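Local coordinates for lipocalin (Argas monolakensis, PDB 3BRN), which binds serotonin inside its beta barrel and probably acts as a biogenic amine-binding protein of the tick, at residues Cys105-Leu117 / Tyr129-Arg143. Residues are numbered along the deposited sequence; the frame is centred on the assembly and turned at random.
Sequences CDVMRGPDGNYEL and YGCCDTKFAQVAGGR. With SRO (serotonin), chain C.
Cys105 and Cys132 form a disulfide that ties a beta hairpin to the helix packed on the outside of the barrel. Helix 131-140 runs nearly parallel to strand 105-109 (13°), with the axes 8.1 Å apart, and antiparallel to strand 115-117. Beside the disulfide, Leu117 CD1 presses tightly on Cys132 CB at 3.5 Å. Leu117 CB lies over one face of the Phe136 ring. That ring turns its edge to the strand backbone, with CE1 3.7 Å from Tyr115 O. With CG1 anti to the backbone N (chi1 176°), Val107 sets CG2 against Cys132 O (3.5 Å) and sends CG1 to Val139 CG2, tip to tip.

A helix following the last barrel strands and lying against the wall is a hallmark of the lipocalin fold. Side chains alternate along the hairpin. Cys105, Val107, Tyr115 and Leu117 face the helix; Asp106 and Met108 point into the barrel. There Asp106 OD2 accepts a hydrogen bond from the serotonin amine NZ (2.8 Å), while Ser100 binds OD1.

At the far end of the helix, Val139 CB makes a CH-pi contact over one face of the Tyr115 ring, 4.0 Å from its centroid. A water links Tyr115 OH to Val139 O. The Arg143 guanidinium lays one face over Tyr115 CE2 (CZ to CE2 3.8 Å), its plane 72° from the ring. Arg143 NH1 and N hydrogen-bond to Ala140 O from opposite faces of its plane.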
loop_
_atom_site.group_PDB
_atom_site.type_symbol
_atom_site.label_atom_id
_atom_site.label_comp_id
_atom_site.label_asym_id
_atom_site.label_seq_id
_atom_site.Cartn_x
_atom_site.Cartn_y
_atom_site.Cartn_z
ATOM N N CYS A 105 7.976 2.163 -1.840
ATOM C CA CYS A 105 7.342 1.525 -0.689
ATOM C C CYS A 105 6.652 2.511 0.248
ATOM O O CYS A 105 7.007 3.689 0.300
ATOM C CB CYS A 105 8.365 0.675 0.077
ATOM S SG CYS A 105 9.697 1.646 0.815
ATOM N N ASP A 106 5.678 2.038 1.004
ATOM C CA ASP A 106 4.971 2.817 1.988
ATOM C C ASP A 106 4.820 2.003 3.248
ATOM O O ASP A 106 4.680 0.809 3.175
ATOM C CB ASP A 106 3.558 3.120 1.551
ATOM C CG ASP A 106 3.463 3.634 0.169
ATOM O OD1 ASP A 106 3.948 4.714 -0.109
ATOM O OD2 ASP A 106 2.826 2.975 -0.619
ATOM N N VAL A 107 4.757 2.650 4.394
ATOM C CA VAL A 107 4.264 1.992 5.599
ATOM C C VAL A 107 2.996 2.719 6.056
ATOM O O VAL A 107 3.007 3.930 6.217
ATOM C CB VAL A 107 5.318 2.042 6.713
ATOM C CG1 VAL A 107 4.738 1.435 8.023
ATOM C CG2 VAL A 107 6.585 1.309 6.237
ATOM N N MET A 108 1.925 1.964 6.288
ATOM C CA MET A 108 0.627 2.535 6.583
ATOM C C MET A 108 0.136 2.024 7.934
ATOM O O MET A 108 0.481 0.911 8.361
ATOM C CB MET A 108 -0.406 2.051 5.544
ATOM C CG MET A 108 -0.047 2.288 4.085
ATOM S SD MET A 108 0.261 4.006 3.690
ATOM C CE MET A 108 0.039 3.941 1.905
ATOM N N ARG A 109 -0.827 2.756 8.488
ATOM C CA ARG A 109 -1.752 2.165 9.455
ATOM C C ARG A 109 -3.067 1.967 8.679
ATOM O O ARG A 109 -3.621 2.926 8.172
ATOM C CB ARG A 109 -1.987 3.101 10.642
ATOM C CG ARG A 109 -2.851 2.466 11.745
ATOM C CD ARG A 109 -3.069 3.426 12.927
ATOM N NE ARG A 109 -1.802 3.749 13.573
ATOM C CZ ARG A 109 -1.241 4.956 13.598
ATOM N NH1 ARG A 109 -1.894 6.021 13.139
ATOM N NH2 ARG A 109 -0.030 5.099 14.121
ATOM N N GLY A 110 -3.503 0.722 8.516
ATOM C CA GLY A 110 -4.741 0.410 7.776
ATOM C C GLY A 110 -5.985 0.768 8.573
ATOM O O GLY A 110 -5.892 1.163 9.734
ATOM N N PRO A 111 -7.164 0.696 7.939
ATOM C CA PRO A 111 -8.368 1.208 8.617
ATOM C C PRO A 111 -8.724 0.485 9.924
ATOM O O PRO A 111 -9.142 1.137 10.878
ATOM C CB PRO A 111 -9.475 1.042 7.557
ATOM C CG PRO A 111 -8.773 0.931 6.281
ATOM C CD PRO A 111 -7.438 0.307 6.543
ATOM N N ASP A 112 -8.365 -0.796 10.026
ATOM C CA ASP A 112 -8.618 -1.590 11.233
ATOM C C ASP A 112 -7.618 -1.345 12.363
ATOM O O ASP A 112 -7.764 -1.906 13.451
ATOM C CB ASP A 112 -8.624 -3.085 10.896
ATOM C CG ASP A 112 -9.826 -3.494 10.044
ATOM O OD1 ASP A 112 -10.678 -2.628 9.722
ATOM O OD2 ASP A 112 -9.904 -4.685 9.671
ATOM N N GLY A 113 -6.598 -0.530 12.097
ATOM C CA GLY A 113 -5.567 -0.203 13.089
ATOM C C GLY A 113 -4.302 -1.030 12.946
ATOM O O GLY A 113 -3.344 -0.865 13.691
ATOM N N ASN A 114 -4.308 -1.954 12.030
ATOM C CA ASN A 114 -3.166 -2.768 11.730
ATOM C C ASN A 114 -2.065 -2.004 10.982
ATOM O O ASN A 114 -2.318 -0.981 10.448
ATOM C CB ASN A 114 -3.637 -3.936 10.903
ATOM C CG ASN A 114 -4.225 -3.507 9.607
ATOM O OD1 ASN A 114 -5.267 -2.926 9.560
ATOM N ND2 ASN A 114 -3.516 -3.734 8.570
ATOM N N TYR A 115 -0.856 -2.535 10.976
ATOM C CA TYR A 115 0.209 -1.970 10.202
ATOM C C TYR A 115 0.477 -2.708 8.912
ATOM O O TYR A 115 0.327 -3.873 8.854
ATOM C CB TYR A 115 1.483 -1.820 11.035
ATOM C CG TYR A 115 1.252 -0.990 12.250
ATOM C CD1 TYR A 115 1.073 0.343 12.140
ATOM C CD2 TYR A 115 1.131 -1.560 13.490
ATOM C CE1 TYR A 115 0.827 1.095 13.210
ATOM C CE2 TYR A 115 0.879 -0.805 14.584
ATOM C CZ TYR A 115 0.726 0.525 14.440
ATOM O OH TYR A 115 0.464 1.340 15.459
ATOM N N GLU A 116 0.945 -1.990 7.910
ATOM C CA GLU A 116 1.047 -2.531 6.554
ATOM C C GLU A 116 2.301 -2.040 5.864
ATOM O O GLU A 116 2.618 -0.850 5.909
ATOM C CB GLU A 116 -0.159 -2.083 5.722
ATOM C CG GLU A 116 -1.493 -2.612 6.259
ATOM C CD GLU A 116 -2.688 -2.117 5.459
ATOM O OE1 GLU A 116 -2.517 -1.175 4.646
ATOM O OE2 GLU A 116 -3.814 -2.600 5.718
ATOM N N LEU A 117 2.930 -2.932 5.117
ATOM C CA LEU A 117 4.011 -2.534 4.233
ATOM C C LEU A 117 3.549 -2.785 2.804
ATOM O O LEU A 117 3.265 -3.920 2.439
ATOM C CB LEU A 117 5.260 -3.371 4.535
ATOM C CG LEU A 117 6.445 -3.229 3.574
ATOM C CD1 LEU A 117 7.008 -1.822 3.602
ATOM C CD2 LEU A 117 7.525 -4.246 3.945
ATOM N N TYR A 129 13.685 -4.094 1.665
ATOM C CA TYR A 129 12.918 -2.931 1.255
ATOM C C TYR A 129 13.422 -1.652 1.923
ATOM O O TYR A 129 12.718 -0.645 1.987
ATOM C CB TYR A 129 11.425 -3.172 1.498
ATOM C CG TYR A 129 10.905 -4.443 0.828
ATOM C CD1 TYR A 129 10.890 -4.566 -0.563
ATOM C CD2 TYR A 129 10.406 -5.498 1.584
ATOM C CE1 TYR A 129 10.411 -5.715 -1.179
ATOM C CE2 TYR A 129 9.935 -6.649 0.987
ATOM C CZ TYR A 129 9.953 -6.762 -0.395
ATOM O OH TYR A 129 9.457 -7.905 -0.993
ATOM N N GLY A 130 14.656 -1.706 2.419
ATOM C CA GLY A 130 15.339 -0.525 2.931
ATOM C C GLY A 130 14.639 0.171 4.077
ATOM O O GLY A 130 14.353 -0.442 5.103
ATOM N N CYS A 131 14.420 1.473 3.932
ATOM C CA CYS A 131 13.887 2.268 5.032
ATOM C C CYS A 131 12.493 1.853 5.447
ATOM O O CYS A 131 12.082 2.107 6.562
ATOM C CB CYS A 131 13.913 3.752 4.696
ATOM S SG CYS A 131 15.555 4.450 4.895
ATOM N N CYS A 132 11.737 1.281 4.523
ATOM C CA CYS A 132 10.396 0.839 4.851
ATOM C C CYS A 132 10.428 -0.378 5.738
ATOM O O CYS A 132 9.536 -0.554 6.547
ATOM C CB CYS A 132 9.567 0.560 3.610
ATOM S SG CYS A 132 9.076 2.041 2.734
ATOM N N ASP A 133 11.391 -1.232 5.530
ATOM C CA ASP A 133 11.532 -2.392 6.365
ATOM C C ASP A 133 11.837 -1.928 7.781
ATOM O O ASP A 133 11.272 -2.372 8.702
ATOM C CB ASP A 133 12.634 -3.288 5.853
ATOM C CG ASP A 133 12.122 -4.486 5.112
ATOM O OD1 ASP A 133 11.009 -4.905 5.352
ATOM O OD2 ASP A 133 12.872 -5.016 4.297
ATOM N N THR A 134 12.751 -1.000 7.912
ATOM C CA THR A 134 13.090 -0.464 9.218
ATOM C C THR A 134 11.880 0.157 9.917
ATOM O O THR A 134 11.754 0.075 11.137
ATOM C CB THR A 134 14.223 0.585 9.128
ATOM O OG1 THR A 134 15.369 0.004 8.494
ATOM C CG2 THR A 134 14.605 1.075 10.510
ATOM N N LYS A 135 11.049 0.868 9.163
ATOM C CA LYS A 135 9.919 1.578 9.758
ATOM C C LYS A 135 8.838 0.577 10.137
ATOM O O LYS A 135 8.210 0.682 11.199
ATOM C CB LYS A 135 9.371 2.629 8.787
ATOM C CG LYS A 135 8.081 3.306 9.236
ATOM C CD LYS A 135 8.334 4.309 10.356
ATOM C CE LYS A 135 7.007 4.891 10.857
ATOM N NZ LYS A 135 7.289 5.985 11.847
ATOM N N PHE A 136 8.589 -0.370 9.240
ATOM C CA PHE A 136 7.555 -1.370 9.491
ATOM C C PHE A 136 7.907 -2.193 10.736
ATOM O O PHE A 136 7.053 -2.411 11.617
ATOM C CB PHE A 136 7.346 -2.258 8.243
ATOM C CG PHE A 136 6.357 -3.378 8.457
ATOM C CD1 PHE A 136 4.996 -3.111 8.491
ATOM C CD2 PHE A 136 6.793 -4.663 8.744
ATOM C CE1 PHE A 136 4.064 -4.122 8.744
ATOM C CE2 PHE A 136 5.872 -5.683 9.009
ATOM C CZ PHE A 136 4.500 -5.396 9.001
ATOM N N ALA A 137 9.177 -2.556 10.864
ATOM C CA ALA A 137 9.660 -3.247 12.071
ATOM C C ALA A 137 9.438 -2.419 13.320
ATOM O O ALA A 137 9.003 -2.946 14.344
ATOM C CB ALA A 137 11.143 -3.629 11.942
ATOM N N GLN A 138 9.711 -1.116 13.246
ATOM C CA GLN A 138 9.464 -0.255 14.403
ATOM C C GLN A 138 8.020 -0.269 14.860
ATOM O O GLN A 138 7.757 -0.376 16.050
ATOM C CB GLN A 138 9.924 1.185 14.157
ATOM C CG GLN A 138 11.302 1.470 14.693
ATOM C CD GLN A 138 11.780 2.876 14.382
ATOM O OE1 GLN A 138 10.852 3.830 14.367
ATOM N NE2 GLN A 138 12.960 3.091 14.094
ATOM N N VAL A 139 7.097 0.039 13.954
ATOM C CA VAL A 139 5.695 0.144 14.335
ATOM C C VAL A 139 5.031 -1.193 14.632
ATOM O O VAL A 139 4.114 -1.266 15.441
ATOM C CB VAL A 139 4.855 0.965 13.324
ATOM C CG1 VAL A 139 5.394 2.379 13.241
ATOM C CG2 VAL A 139 4.825 0.291 11.909
ATOM N N ALA A 140 5.494 -2.248 13.976
ATOM C CA ALA A 140 4.882 -3.561 14.120
ATOM C C ALA A 140 5.248 -4.131 15.478
ATOM O O ALA A 140 4.437 -4.805 16.117
ATOM C CB ALA A 140 5.341 -4.496 13.008
ATOM N N GLY A 141 6.476 -3.855 15.909
ATOM C CA GLY A 141 6.935 -4.277 17.229
ATOM C C GLY A 141 6.997 -5.786 17.289
ATOM O O GLY A 141 7.427 -6.431 16.330
ATOM N N GLY A 142 6.429 -6.353 18.346
ATOM C CA GLY A 142 6.439 -7.808 18.538
ATOM C C GLY A 142 5.167 -8.484 18.036
ATOM O O GLY A 142 4.922 -9.653 18.316
ATOM N N ARG A 143 4.346 -7.731 17.320
ATOM C CA ARG A 143 3.094 -8.247 16.755
ATOM C C ARG A 143 3.393 -9.260 15.653
ATOM O O ARG A 143 4.377 -9.120 14.916
ATOM C CB ARG A 143 2.275 -7.102 16.162
ATOM C CG ARG A 143 1.721 -6.099 17.173
ATOM C CD ARG A 143 0.910 -5.018 16.453
ATOM N NE ARG A 143 0.381 -3.986 17.348
ATOM C CZ ARG A 143 1.084 -2.940 17.780
ATOM N NH1 ARG A 143 2.374 -2.817 17.470
ATOM N NH2 ARG A 143 0.516 -2.045 18.574
HETATM O OH SRO C . -5.048 3.917 -3.838
HETATM C CZ3 SRO C . -4.645 3.373 -2.642
HETATM C CH2 SRO C . -5.631 3.099 -1.698
HETATM C CZ2 SRO C . -5.304 2.437 -0.512
HETATM C CE2 SRO C . -3.966 2.142 -0.302
HETATM N NE1 SRO C . -3.267 1.580 0.717
HETATM C CD1 SRO C . -1.958 1.512 0.379
HETATM C CG SRO C . -1.795 2.078 -0.886
HETATM C CD2 SRO C . -3.063 2.488 -1.293
HETATM C CE3 SRO C . -3.400 3.079 -2.412
HETATM C CB SRO C . -0.489 2.245 -1.624
HETATM C CA SRO C . -0.135 3.739 -1.757
HETATM N NZ SRO C . 1.044 3.864 -2.620
HETATM O O HOH W 1 2.821 0.946 16.926
#